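Putative acetyl-CoA acetyltransferase (Thermus thermophilus, PDB 1ULQ) probably catalyses thiolase-type acyl transfer involving acetyl-CoA, making or breaking a carbon-carbon bond in lipid metabolism. Local coordinates at residues 279-284 and 393-398; 314-319 and 380-385; 3-8 and 275-280. All coordinates share one frame; numbering follows the deposited sequence.

Contact 1: 279-284 and 393-398; sequences ARVRAI and IAVVVE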
ATOM      1  N   ALA C 279      44.629  15.133  -6.138  1.00 10.83           N
ATOM      2  CA  ALA C 279      45.218  13.877  -5.715  1.00  9.31           C
ATOM      3  C   ALA C 279      45.183  12.901  -6.879  1.00  9.12           C
ATOM      4  O   ALA C 279      44.557  13.157  -7.915  1.00  8.00           O
ATOM      5  CB  ALA C 279      44.450  13.313  -4.537  1.00  9.74           C
ATOM      6  N   ARG C 280      45.857  11.776  -6.681  1.00  9.55           N
ATOM      7  CA  ARG C 280      45.962  10.710  -7.670  1.00 10.41           C
ATOM      8  C   ARG C 280      45.458   9.399  -7.033  1.00 10.60           C
ATOM      9  O   ARG C 280      45.761   9.106  -5.870  1.00 11.57           O
ATOM     10  CB  ARG C 280      47.437  10.585  -8.085  1.00 11.22           C
ATOM     11  CG  ARG C 280      47.832   9.285  -8.754  1.00 15.81           C
ATOM     12  CD  ARG C 280      49.220   8.781  -8.314  1.00 17.96           C
ATOM     13  NE  ARG C 280      50.304   9.718  -8.610  1.00 22.36           N
ATOM     14  CZ  ARG C 280      51.605   9.420  -8.536  1.00 24.46           C
ATOM     15  NH1 ARG C 280      52.003   8.201  -8.178  1.00 24.69           N
ATOM     16  NH2 ARG C 280      52.517  10.351  -8.804  1.00 24.44           N
ATOM     17  N   VAL C 281      44.672   8.622  -7.771  1.00  9.51           N
ATOM     18  CA  VAL C 281      44.184   7.351  -7.244  1.00  8.22           C
ATOM     19  C   VAL C 281      45.311   6.311  -7.353  1.00  9.24           C
ATOM     20  O   VAL C 281      45.723   5.924  -8.451  1.00  8.35           O
ATOM     21  CB  VAL C 281      42.945   6.869  -8.021  1.00  6.73           C
ATOM     22  CG1 VAL C 281      42.497   5.523  -7.512  1.00  4.06           C
ATOM     23  CG2 VAL C 281      41.840   7.875  -7.866  1.00  4.95           C
ATOM     24  N   ARG C 282      45.816   5.877  -6.205  1.00  9.64           N
ATOM     25  CA  ARG C 282      46.893   4.902  -6.177  1.00 10.61           C
ATOM     26  C   ARG C 282      46.434   3.449  -6.258  1.00 10.75           C
ATOM     27  O   ARG C 282      46.860   2.726  -7.154  1.00 10.97           O
ATOM     28  CB  ARG C 282      47.747   5.100  -4.927  1.00 12.58           C
ATOM     29  CG  ARG C 282      49.022   5.897  -5.171  1.00 13.68           C
ATOM     30  CD  ARG C 282      50.241   4.991  -5.105  1.00 15.44           C
ATOM     31  NE  ARG C 282      51.467   5.748  -4.857  1.00 16.38           N
ATOM     32  CZ  ARG C 282      52.645   5.202  -4.574  1.00 16.06           C
ATOM     33  NH1 ARG C 282      52.776   3.882  -4.499  1.00 14.52           N
ATOM     34  NH2 ARG C 282      53.694   5.985  -4.362  1.00 17.09           N
ATOM     35  N   ALA C 283      45.584   3.008  -5.336  1.00  9.42           N
ATOM     36  CA  ALA C 283      45.126   1.629  -5.375  1.00  8.84           C
ATOM     37  C   ALA C 283      43.755   1.456  -4.767  1.00  9.99           C
ATOM     38  O   ALA C 283      43.358   2.219  -3.880  1.00 10.81           O
ATOM     39  CB  ALA C 283      46.113   0.739  -4.661  1.00  8.82           C
ATOM     40  N   ILE C 284      43.036   0.442  -5.245  1.00 10.05           N
ATOM     41  CA  ILE C 284      41.697   0.139  -4.747  1.00  9.95           C
ATOM     42  C   ILE C 284      41.612  -1.329  -4.330  1.00 11.28           C
ATOM     43  O   ILE C 284      42.278  -2.187  -4.913  1.00 11.21           O
ATOM     44  CB  ILE C 284      40.633   0.370  -5.820  1.00  8.43           C
ATOM     45  CG1 ILE C 284      40.888   1.689  -6.533  1.00  8.17           C
ATOM     46  CG2 ILE C 284      39.269   0.410  -5.182  1.00  6.28           C
ATOM     47  CD1 ILE C 284      40.146   1.799  -7.845  1.00 10.83           C
ATOM     48  N   ILE C 393      35.441  -1.720   1.668  1.00  6.06           N
ATOM     49  CA  ILE C 393      36.102  -1.166   0.499  1.00  3.75           C
ATOM     50  C   ILE C 393      37.063  -0.103   0.990  1.00  4.12           C
ATOM     51  O   ILE C 393      36.816   0.533   2.010  1.00  3.06           O
ATOM     52  CB  ILE C 393      35.080  -0.567  -0.481  1.00  2.01           C
ATOM     53  CG1 ILE C 393      35.781  -0.116  -1.758  1.00  1.00           C
ATOM     54  CG2 ILE C 393      34.318   0.559   0.195  1.00  1.05           C
ATOM     55  CD1 ILE C 393      34.853   0.462  -2.776  1.00  1.00           C
ATOM     56  N   ALA C 394      38.174   0.057   0.281  1.00  5.70           N
ATOM     57  CA  ALA C 394      39.185   1.049   0.641  1.00  7.12           C
ATOM     58  C   ALA C 394      39.891   1.569  -0.609  1.00  8.13           C
ATOM     59  O   ALA C 394      40.124   0.822  -1.572  1.00  8.25           O
ATOM     60  CB  ALA C 394      40.202   0.443   1.600  1.00  8.15           C
ATOM     61  N   VAL C 395      40.231   2.854  -0.583  1.00  7.96           N
ATOM     62  CA  VAL C 395      40.902   3.504  -1.702  1.00  7.57           C
ATOM     63  C   VAL C 395      42.087   4.321  -1.220  1.00  8.31           C
ATOM     64  O   VAL C 395      41.931   5.172  -0.345  1.00  9.40           O
ATOM     65  CB  VAL C 395      39.947   4.445  -2.420  1.00  6.35           C
ATOM     66  CG1 VAL C 395      40.697   5.296  -3.427  1.00  6.20           C
ATOM     67  CG2 VAL C 395      38.871   3.640  -3.095  1.00  6.92           C
ATOM     68  N   VAL C 396      43.269   4.066  -1.778  1.00  8.12           N
ATOM     69  CA  VAL C 396      44.451   4.822  -1.373  1.00  7.33           C
ATOM     70  C   VAL C 396      44.720   5.931  -2.379  1.00  8.14           C
ATOM     71  O   VAL C 396      44.738   5.714  -3.587  1.00  8.88           O
ATOM     72  CB  VAL C 396      45.700   3.937  -1.256  1.00  5.18           C
ATOM     73  CG1 VAL C 396      46.834   4.739  -0.658  1.00  2.36           C
ATOM     74  CG2 VAL C 396      45.408   2.732  -0.399  1.00  4.63           C
ATOM     75  N   VAL C 397      44.943   7.125  -1.862  1.00  9.51           N
ATOM     76  CA  VAL C 397      45.177   8.286  -2.695  1.00 10.90           C
ATOM     77  C   VAL C 397      46.470   9.032  -2.332  1.00 13.57           C
ATOM     78  O   VAL C 397      46.832   9.144  -1.153  1.00 13.38           O
ATOM     79  CB  VAL C 397      43.965   9.211  -2.576  1.00  9.23           C
ATOM     80  CG1 VAL C 397      44.334  10.628  -2.880  1.00 10.24           C
ATOM     81  CG2 VAL C 397      42.897   8.732  -3.512  1.00  7.32           C
ATOM     82  N   GLU C 398      47.163   9.528  -3.358  1.00 15.61           N
ATOM     83  CA  GLU C 398      48.412  10.270  -3.182  1.00 17.15           C
ATOM     84  C   GLU C 398      48.162  11.723  -3.565  1.00 18.07           C
ATOM     85  O   GLU C 398      47.676  12.007  -4.660  1.00 18.44           O
ATOM     86  CB  GLU C 398      49.518   9.670  -4.063  1.00 18.42           C
ATOM     87  CG  GLU C 398      50.917  10.272  -3.842  1.00 20.58           C
ATOM     88  CD  GLU C 398      52.040   9.500  -4.560  1.00 22.68           C
ATOM     89  OE1 GLU C 398      51.728   8.672  -5.452  1.00 23.13           O
ATOM     90  OE2 GLU C 398      53.236   9.732  -4.240  1.00 22.43           O
TER
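Glu398 OE1 is shared by two arginines of the neighbouring antiparallel strand, each approaching it differently. Arg282 NE donates to Glu398 OE1 at 3.0 Å; the bond is fairly straight (162° at the hydrogen), with the oxygen close to the guanidinium plane and the donor well above the carboxylate plane. Arg280 NH1 comes within 2.8 Å of Glu398 OE1, but here the oxygen lies over a guanidinium face, a pairing of charges without a directed N-H. Glu398 has CG anti to its backbone N (chi1 -173°) and runs alongside Arg280, while Gln379 weakly holds its OE2. The backbones pair too: Arg280 N meets Glu398 O at 2.7 Å, and Glu398 N bonds back to Arg280 O. In a classic beta bulge, Arg282 N (2.8 Å) and, weakly, Ala283 N (3.3 Å) both bind Val396 O. On the other face Ile284 CG2 packs on Val395 CG2 at 3.9 Å, and Ile284 also touches helix 91-104. An alanine at Arg282 would probably leave Glu398 OE1 without its directed donor, with only the charge of Arg280 across this pair. The carboxylate thus probably stays ionised beside two guanidiniums, while Val281, Ile284, Val395 and Val397 make the opposite face of this pair apolar.

Contact 2: 314-319 and 380-385; sequences SDLGLI and FGLATM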
ATOM      1  N   SER C 314      51.668   2.933   8.145  1.00 14.25           N
ATOM      2  CA  SER C 314      52.470   4.024   8.688  1.00 14.25           C
ATOM      3  C   SER C 314      52.798   5.141   7.693  1.00 13.94           C
ATOM      4  O   SER C 314      53.173   6.238   8.111  1.00 14.43           O
ATOM      5  CB  SER C 314      53.773   3.463   9.253  1.00 14.19           C
ATOM      6  OG  SER C 314      54.546   2.893   8.211  1.00 16.66           O
ATOM      7  N   ASP C 315      52.679   4.863   6.394  1.00 13.59           N
ATOM      8  CA  ASP C 315      52.945   5.869   5.359  1.00 13.30           C
ATOM      9  C   ASP C 315      51.715   6.785   5.188  1.00 13.17           C
ATOM     10  O   ASP C 315      51.796   7.827   4.549  1.00 13.32           O
ATOM     11  CB  ASP C 315      53.260   5.208   3.997  1.00 14.82           C
ATOM     12  CG  ASP C 315      54.603   4.447   3.969  1.00 17.85           C
ATOM     13  OD1 ASP C 315      55.673   5.037   4.258  1.00 20.12           O
ATOM     14  OD2 ASP C 315      54.590   3.247   3.624  1.00 17.79           O
ATOM     15  N   LEU C 316      50.571   6.384   5.750  1.00 13.20           N
ATOM     16  CA  LEU C 316      49.333   7.170   5.650  1.00 11.13           C
ATOM     17  C   LEU C 316      49.410   8.435   6.511  1.00  9.68           C
ATOM     18  O   LEU C 316      49.775   8.382   7.689  1.00  9.80           O
ATOM     19  CB  LEU C 316      48.120   6.322   6.082  1.00 10.55           C
ATOM     20  CG  LEU C 316      47.688   5.125   5.225  1.00 10.56           C
ATOM     21  CD1 LEU C 316      46.425   4.506   5.784  1.00 10.68           C
ATOM     22  CD2 LEU C 316      47.422   5.581   3.816  1.00 11.68           C
ATOM     23  N   GLY C 317      49.063   9.571   5.926  1.00  6.89           N
ATOM     24  CA  GLY C 317      49.119  10.808   6.679  1.00  7.30           C
ATOM     25  C   GLY C 317      47.758  11.412   6.940  1.00  7.65           C
ATOM     26  O   GLY C 317      47.644  12.511   7.482  1.00  8.86           O
ATOM     27  N   LEU C 318      46.719  10.693   6.541  1.00  7.15           N
ATOM     28  CA  LEU C 318      45.354  11.140   6.728  1.00  5.40           C
ATOM     29  C   LEU C 318      44.484   9.926   6.480  1.00  6.16           C
ATOM     30  O   LEU C 318      44.603   9.270   5.451  1.00  4.35           O
ATOM     31  CB  LEU C 318      45.033  12.244   5.733  1.00  5.27           C
ATOM     32  CG  LEU C 318      44.211  13.414   6.264  1.00  5.80           C
ATOM     33  CD1 LEU C 318      44.780  13.864   7.603  1.00  5.70           C
ATOM     34  CD2 LEU C 318      44.234  14.560   5.249  1.00  4.62           C
ATOM     35  N   ILE C 319      43.609   9.629   7.433  1.00  8.67           N
ATOM     36  CA  ILE C 319      42.741   8.463   7.339  1.00  9.69           C
ATOM     37  C   ILE C 319      41.274   8.789   7.561  1.00  9.85           C
ATOM     38  O   ILE C 319      40.903   9.288   8.619  1.00 11.11           O
ATOM     39  CB  ILE C 319      43.172   7.411   8.382  1.00 11.06           C
ATOM     40  CG1 ILE C 319      44.676   7.134   8.237  1.00 11.20           C
ATOM     41  CG2 ILE C 319      42.374   6.132   8.197  1.00 11.80           C
ATOM     42  CD1 ILE C 319      45.279   6.362   9.389  1.00 11.42           C
ATOM     43  N   PHE C 380      49.978  10.733   1.539  1.00 13.41           N
ATOM     44  CA  PHE C 380      49.132   9.555   1.358  1.00 12.75           C
ATOM     45  C   PHE C 380      47.884   9.528   2.218  1.00 12.50           C
ATOM     46  O   PHE C 380      47.960   9.687   3.436  1.00 12.77           O
ATOM     47  CB  PHE C 380      49.946   8.292   1.611  1.00 12.14           C
ATOM     48  CG  PHE C 380      51.166   8.191   0.752  1.00 12.64           C
ATOM     49  CD1 PHE C 380      52.434   8.280   1.310  1.00 12.79           C
ATOM     50  CD2 PHE C 380      51.052   8.014  -0.619  1.00 12.71           C
ATOM     51  CE1 PHE C 380      53.575   8.192   0.515  1.00 12.33           C
ATOM     52  CE2 PHE C 380      52.183   7.926  -1.421  1.00 13.41           C
ATOM     53  CZ  PHE C 380      53.449   8.015  -0.851  1.00 13.51           C
ATOM     54  N   GLY C 381      46.741   9.306   1.574  1.00 11.06           N
ATOM     55  CA  GLY C 381      45.487   9.254   2.295  1.00 10.28           C
ATOM     56  C   GLY C 381      44.697   7.985   2.046  1.00  8.97           C
ATOM     57  O   GLY C 381      44.750   7.418   0.968  1.00  9.12           O
ATOM     58  N   LEU C 382      43.946   7.555   3.050  1.00  9.26           N
ATOM     59  CA  LEU C 382      43.138   6.354   2.948  1.00  9.18           C
ATOM     60  C   LEU C 382      41.662   6.617   3.269  1.00  9.10           C
ATOM     61  O   LEU C 382      41.335   7.230   4.282  1.00  8.63           O
ATOM     62  CB  LEU C 382      43.676   5.299   3.908  1.00 10.28           C
ATOM     63  CG  LEU C 382      42.922   3.972   3.917  1.00 12.05           C
ATOM     64  CD1 LEU C 382      43.169   3.252   2.592  1.00 12.76           C
ATOM     65  CD2 LEU C 382      43.381   3.125   5.092  1.00 11.36           C
ATOM     66  N   ALA C 383      40.777   6.144   2.396  1.00  8.72           N
ATOM     67  CA  ALA C 383      39.335   6.282   2.571  1.00  8.13           C
ATOM     68  C   ALA C 383      38.750   4.867   2.563  1.00  8.75           C
ATOM     69  O   ALA C 383      38.841   4.157   1.559  1.00  9.70           O
ATOM     70  CB  ALA C 383      38.740   7.099   1.428  1.00  7.26           C
ATOM     71  N   THR C 384      38.158   4.445   3.676  1.00  8.87           N
ATOM     72  CA  THR C 384      37.593   3.099   3.734  1.00  7.83           C
ATOM     73  C   THR C 384      36.305   3.006   4.565  1.00  7.96           C
ATOM     74  O   THR C 384      36.132   3.739   5.532  1.00  8.14           O
ATOM     75  CB  THR C 384      38.656   2.124   4.246  1.00  5.74           C
ATOM     76  OG1 THR C 384      38.167   0.790   4.140  1.00  4.68           O
ATOM     77  CG2 THR C 384      39.034   2.445   5.667  1.00  5.45           C
ATOM     78  N   MET C 385      35.399   2.111   4.169  1.00  8.89           N
ATOM     79  CA  MET C 385      34.106   1.942   4.845  1.00  9.05           C
ATOM     80  C   MET C 385      33.654   0.499   5.070  1.00  8.79           C
ATOM     81  O   MET C 385      34.093  -0.423   4.386  1.00 10.44           O
ATOM     82  CB  MET C 385      32.999   2.602   4.038  1.00  9.14           C
ATOM     83  CG  MET C 385      33.214   4.032   3.677  1.00 11.05           C
ATOM     84  SD  MET C 385      31.831   4.558   2.649  1.00 13.32           S
ATOM     85  CE  MET C 385      32.304   3.770   1.190  1.00 12.79           C
TER
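Leu316 and Leu382 meet where a turn leads into a parallel strand pair. Leu316 CD1 lies against both CB and CD2 of Leu382, while Leu316 CD2 rests on Leu382 CB at 3.8 Å, so both branches of Leu316 come at Leu382 CB from the same side, the two side chains crossing obliquely. Leu382 CG, anti to the backbone N (chi1 180°), is thereby carried to 4.0 Å from Leu316 CD1. Nearby, the carbonyl oxygen of Asp315 sits at the edge of the Phe380 ring, near its plane, 3.3 Å from Phe380 CD1. Two backbone bonds fix the spacing. Gly317 N reaches Phe380 O at 2.7 Å, nearly straight (169°), before the regular pairing of Ile319 with Leu382 begins; Leu382 N then binds Leu318 O at 3.0 Å. That same Leu318 oxygen also receives a CA-H...O contact from Gly381. In the next shell, Asp315 OD2 accepts a bond from Ser312 N within the preceding turn, and Leu316 O is held by Arg344 NH1. The segments belong to strands 318-321 and 380-387, parallel neighbours joined through a helical connection that includes helices 326-336 and 358-375, a beta-alpha-beta arrangement in the C-terminal half of a thiolase fold. Leu316 and Leu382 pack against helix 298-308, Leu318 packs against helix 358-375, and strand 391-399 flanks 380-387 on its far side from 318-321.

Contact 3: 3-8 and 275-280; sequences EAWIVE and LRPLAR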
ATOM      1  N   GLU C   3      47.890   8.024 -13.802  1.00 17.79           N
ATOM      2  CA  GLU C   3      46.989   7.883 -14.935  1.00 13.68           C
ATOM      3  C   GLU C   3      45.624   8.474 -14.538  1.00 13.48           C
ATOM      4  O   GLU C   3      45.086   9.289 -15.283  1.00 16.30           O
ATOM      5  CB  GLU C   3      46.876   6.408 -15.357  1.00 10.30           C
ATOM      6  CG  GLU C   3      45.980   6.122 -16.586  1.00  9.55           C
ATOM      7  CD  GLU C   3      46.705   6.146 -17.943  1.00  7.05           C
ATOM      8  OE1 GLU C   3      47.906   5.830 -17.989  1.00  6.23           O
ATOM      9  OE2 GLU C   3      46.066   6.447 -18.973  1.00  4.62           O
ATOM     10  N   ALA C   4      45.079   8.119 -13.369  1.00 10.99           N
ATOM     11  CA  ALA C   4      43.764   8.648 -12.947  1.00  8.67           C
ATOM     12  C   ALA C   4      43.849   9.753 -11.877  1.00  8.87           C
ATOM     13  O   ALA C   4      44.146   9.475 -10.714  1.00  8.28           O
ATOM     14  CB  ALA C   4      42.896   7.516 -12.447  1.00  6.86           C
ATOM     15  N   TRP C   5      43.554  10.997 -12.265  1.00  6.42           N
ATOM     16  CA  TRP C   5      43.645  12.152 -11.357  1.00  5.12           C
ATOM     17  C   TRP C   5      42.361  12.793 -10.874  1.00  4.26           C
ATOM     18  O   TRP C   5      41.480  13.122 -11.667  1.00  3.68           O
ATOM     19  CB  TRP C   5      44.463  13.273 -12.002  1.00  5.48           C
ATOM     20  CG  TRP C   5      45.933  13.022 -12.145  1.00  4.79           C
ATOM     21  CD1 TRP C   5      46.619  11.886 -11.820  1.00  4.72           C
ATOM     22  CD2 TRP C   5      46.893  13.935 -12.668  1.00  4.77           C
ATOM     23  NE1 TRP C   5      47.947  12.038 -12.111  1.00  4.47           N
ATOM     24  CE2 TRP C   5      48.146  13.288 -12.632  1.00  4.49           C
ATOM     25  CE3 TRP C   5      46.816  15.243 -13.167  1.00  5.56           C
ATOM     26  CZ2 TRP C   5      49.313  13.901 -13.070  1.00  3.99           C
ATOM     27  CZ3 TRP C   5      47.970  15.853 -13.605  1.00  5.22           C
ATOM     28  CH2 TRP C   5      49.209  15.180 -13.552  1.00  6.32           C
ATOM     29  N   ILE C   6      42.293  13.019  -9.570  1.00  4.56           N
ATOM     30  CA  ILE C   6      41.137  13.661  -8.958  1.00  7.21           C
ATOM     31  C   ILE C   6      41.371  15.154  -9.065  1.00  7.74           C
ATOM     32  O   ILE C   6      42.228  15.692  -8.379  1.00  7.96           O
ATOM     33  CB  ILE C   6      41.017  13.288  -7.473  1.00  7.30           C
ATOM     34  CG1 ILE C   6      40.749  11.783  -7.339  1.00  8.98           C
ATOM     35  CG2 ILE C   6      39.911  14.094  -6.826  1.00  6.96           C
ATOM     36  CD1 ILE C   6      40.498  11.320  -5.920  1.00  8.78           C
ATOM     37  N   VAL C   7      40.600  15.819  -9.914  1.00 10.20           N
ATOM     38  CA  VAL C   7      40.772  17.249 -10.142  1.00 12.28           C
ATOM     39  C   VAL C   7      39.717  18.158  -9.509  1.00 13.98           C
ATOM     40  O   VAL C   7      39.837  19.385  -9.545  1.00 13.84           O
ATOM     41  CB  VAL C   7      40.806  17.524 -11.643  1.00 12.62           C
ATOM     42  CG1 VAL C   7      41.398  18.885 -11.904  1.00 15.24           C
ATOM     43  CG2 VAL C   7      41.612  16.445 -12.337  1.00 12.31           C
ATOM     44  N   GLU C   8      38.686  17.563  -8.922  1.00 15.58           N
ATOM     45  CA  GLU C   8      37.628  18.346  -8.301  1.00 15.02           C
ATOM     46  C   GLU C   8      36.791  17.434  -7.411  1.00 13.92           C
ATOM     47  O   GLU C   8      36.557  16.281  -7.761  1.00 13.66           O
ATOM     48  CB  GLU C   8      36.749  18.957  -9.399  1.00 16.83           C
ATOM     49  CG  GLU C   8      36.070  20.256  -9.032  1.00 18.97           C
ATOM     50  CD  GLU C   8      37.067  21.325  -8.679  1.00 20.89           C
ATOM     51  OE1 GLU C   8      38.004  21.545  -9.482  1.00 21.99           O
ATOM     52  OE2 GLU C   8      36.914  21.939  -7.603  1.00 22.00           O
ATOM     53  N   LEU C 275      44.623  21.533 -15.719  1.00 12.88           N
ATOM     54  CA  LEU C 275      43.824  21.227 -14.537  1.00 11.06           C
ATOM     55  C   LEU C 275      44.749  20.817 -13.412  1.00 11.64           C
ATOM     56  O   LEU C 275      45.529  19.877 -13.546  1.00 11.53           O
ATOM     57  CB  LEU C 275      42.840  20.103 -14.837  1.00  8.35           C
ATOM     58  CG  LEU C 275      41.895  20.486 -15.962  1.00  6.39           C
ATOM     59  CD1 LEU C 275      40.837  19.424 -16.107  1.00  7.86           C
ATOM     60  CD2 LEU C 275      41.276  21.835 -15.663  1.00  4.91           C
ATOM     61  N   ARG C 276      44.663  21.534 -12.303  1.00 14.07           N
ATOM     62  CA  ARG C 276      45.511  21.254 -11.157  1.00 17.48           C
ATOM     63  C   ARG C 276      44.981  20.058 -10.355  1.00 16.98           C
ATOM     64  O   ARG C 276      43.847  20.067  -9.866  1.00 16.35           O
ATOM     65  CB  ARG C 276      45.593  22.497 -10.276  1.00 21.75           C
ATOM     66  CG  ARG C 276      46.546  22.364  -9.114  1.00 29.98           C
ATOM     67  CD  ARG C 276      46.254  23.411  -8.034  1.00 37.31           C
ATOM     68  NE  ARG C 276      47.197  23.326  -6.912  1.00 42.87           N
ATOM     69  CZ  ARG C 276      47.006  23.890  -5.720  1.00 44.28           C
ATOM     70  NH1 ARG C 276      45.898  24.585  -5.480  1.00 44.32           N
ATOM     71  NH2 ARG C 276      47.925  23.760  -4.764  1.00 45.35           N
ATOM     72  N   PRO C 277      45.808  19.012 -10.204  1.00 16.11           N
ATOM     73  CA  PRO C 277      45.478  17.781  -9.475  1.00 15.46           C
ATOM     74  C   PRO C 277      45.267  18.015  -7.985  1.00 15.37           C
ATOM     75  O   PRO C 277      45.967  18.808  -7.358  1.00 17.31           O
ATOM     76  CB  PRO C 277      46.690  16.889  -9.721  1.00 15.00           C
ATOM     77  CG  PRO C 277      47.349  17.489 -10.925  1.00 16.60           C
ATOM     78  CD  PRO C 277      47.185  18.953 -10.713  1.00 16.10           C
ATOM     79  N   LEU C 278      44.302  17.312  -7.417  1.00 13.96           N
ATOM     80  CA  LEU C 278      44.014  17.440  -6.003  1.00 11.48           C
ATOM     81  C   LEU C 278      44.667  16.224  -5.385  1.00 10.75           C
ATOM     82  O   LEU C 278      45.217  16.273  -4.288  1.00 10.02           O
ATOM     83  CB  LEU C 278      42.505  17.426  -5.792  1.00 11.53           C
ATOM     84  CG  LEU C 278      41.920  18.027  -4.515  1.00 13.18           C
ATOM     85  CD1 LEU C 278      42.604  19.306  -4.150  1.00 11.95           C
ATOM     86  CD2 LEU C 278      40.441  18.275  -4.725  1.00 13.94           C
ATOM     87  N   ALA C 279      44.629  15.133  -6.138  1.00 10.83           N
ATOM     88  CA  ALA C 279      45.218  13.877  -5.715  1.00  9.31           C
ATOM     89  C   ALA C 279      45.183  12.901  -6.879  1.00  9.12           C
ATOM     90  O   ALA C 279      44.557  13.157  -7.915  1.00  8.00           O
ATOM     91  CB  ALA C 279      44.450  13.313  -4.537  1.00  9.74           C
ATOM     92  N   ARG C 280      45.857  11.776  -6.681  1.00  9.55           N
ATOM     93  CA  ARG C 280      45.962  10.710  -7.670  1.00 10.41           C
ATOM     94  C   ARG C 280      45.458   9.399  -7.033  1.00 10.60           C
ATOM     95  O   ARG C 280      45.761   9.106  -5.870  1.00 11.57           O
ATOM     96  CB  ARG C 280      47.437  10.585  -8.085  1.00 11.22           C
ATOM     97  CG  ARG C 280      47.832   9.285  -8.754  1.00 15.81           C
ATOM     98  CD  ARG C 280      49.220   8.781  -8.314  1.00 17.96           C
ATOM     99  NE  ARG C 280      50.304   9.718  -8.610  1.00 22.36           N
ATOM    100  CZ  ARG C 280      51.605   9.420  -8.536  1.00 24.46           C
ATOM    101  NH1 ARG C 280      52.003   8.201  -8.178  1.00 24.69           N
ATOM    102  NH2 ARG C 280      52.517  10.351  -8.804  1.00 24.44           N
TER
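Ile6 is bonded through both its backbone polar groups to 275-280, showing how a strand can accommodate an irregular partner. Ile6 N donates to Ala279 O at 2.8 Å, with the donor tilted 27° from the carbonyl plane. Ile6 O takes two N-H groups, a sound one from Leu278 N at 2.8 Å and a weak one from Ala279 N at 3.3 Å; this double pairing is a classic beta bulge at the start of strand 279-288. Ala4 O is taken by Val281 N, one residue beyond Arg280, which continues the pairing. Just before the bulge, Pro277 has no N-H to offer, and its carbonyl oxygen is taken by Arg374 NH2 of helix 358-375. Trp5 and Val7 turn their backbone bonds the other way, to Val265 and Leu263 of strand 256-266. The side chains add apolar cover. The Trp5 indole lies beside Pro277, whose CB stands 3.7 Å above one ring face toward the rim and whose CG comes obliquely nearest CE3 and CZ3, and Trp5 CD1 approaches Arg280 CB at 4.0 Å. Val7 CG1 meets Leu275 CB at 3.5 Å, the two side chains crossing at about a right angle. The chemistry is therefore mainly a backbone exchange: the bulge lets one carbonyl serve one sound donor and one weak one, and a proline with an outside partner for its oxygen closes the pairing beside an aromatic ring.

Overall arrangement
The three contacts join neighbouring strands of one mixed sheet, yet differ with their place in it. Contacts 1 and 3 share Ala279 and Arg280, so strand 279-288 is held on one side by the N-terminal strand and on the other by 391-399. Contact 2 continues outward: Val397 O and Gly381 N tie its strand 380-387 to that of contact 1, and it ends at strand 318-321, one of the two outermost strands of the sheet within the chain. Contacts 1 and 2 are buried, whereas contact 3 is partly exposed. Contact 2 relies on leucines and parallel pairing; contacts 1 and 3 both carry a bulge, but contact 3 has apolar cover in place of paired charges, where N-terminal and C-terminal family regions meet.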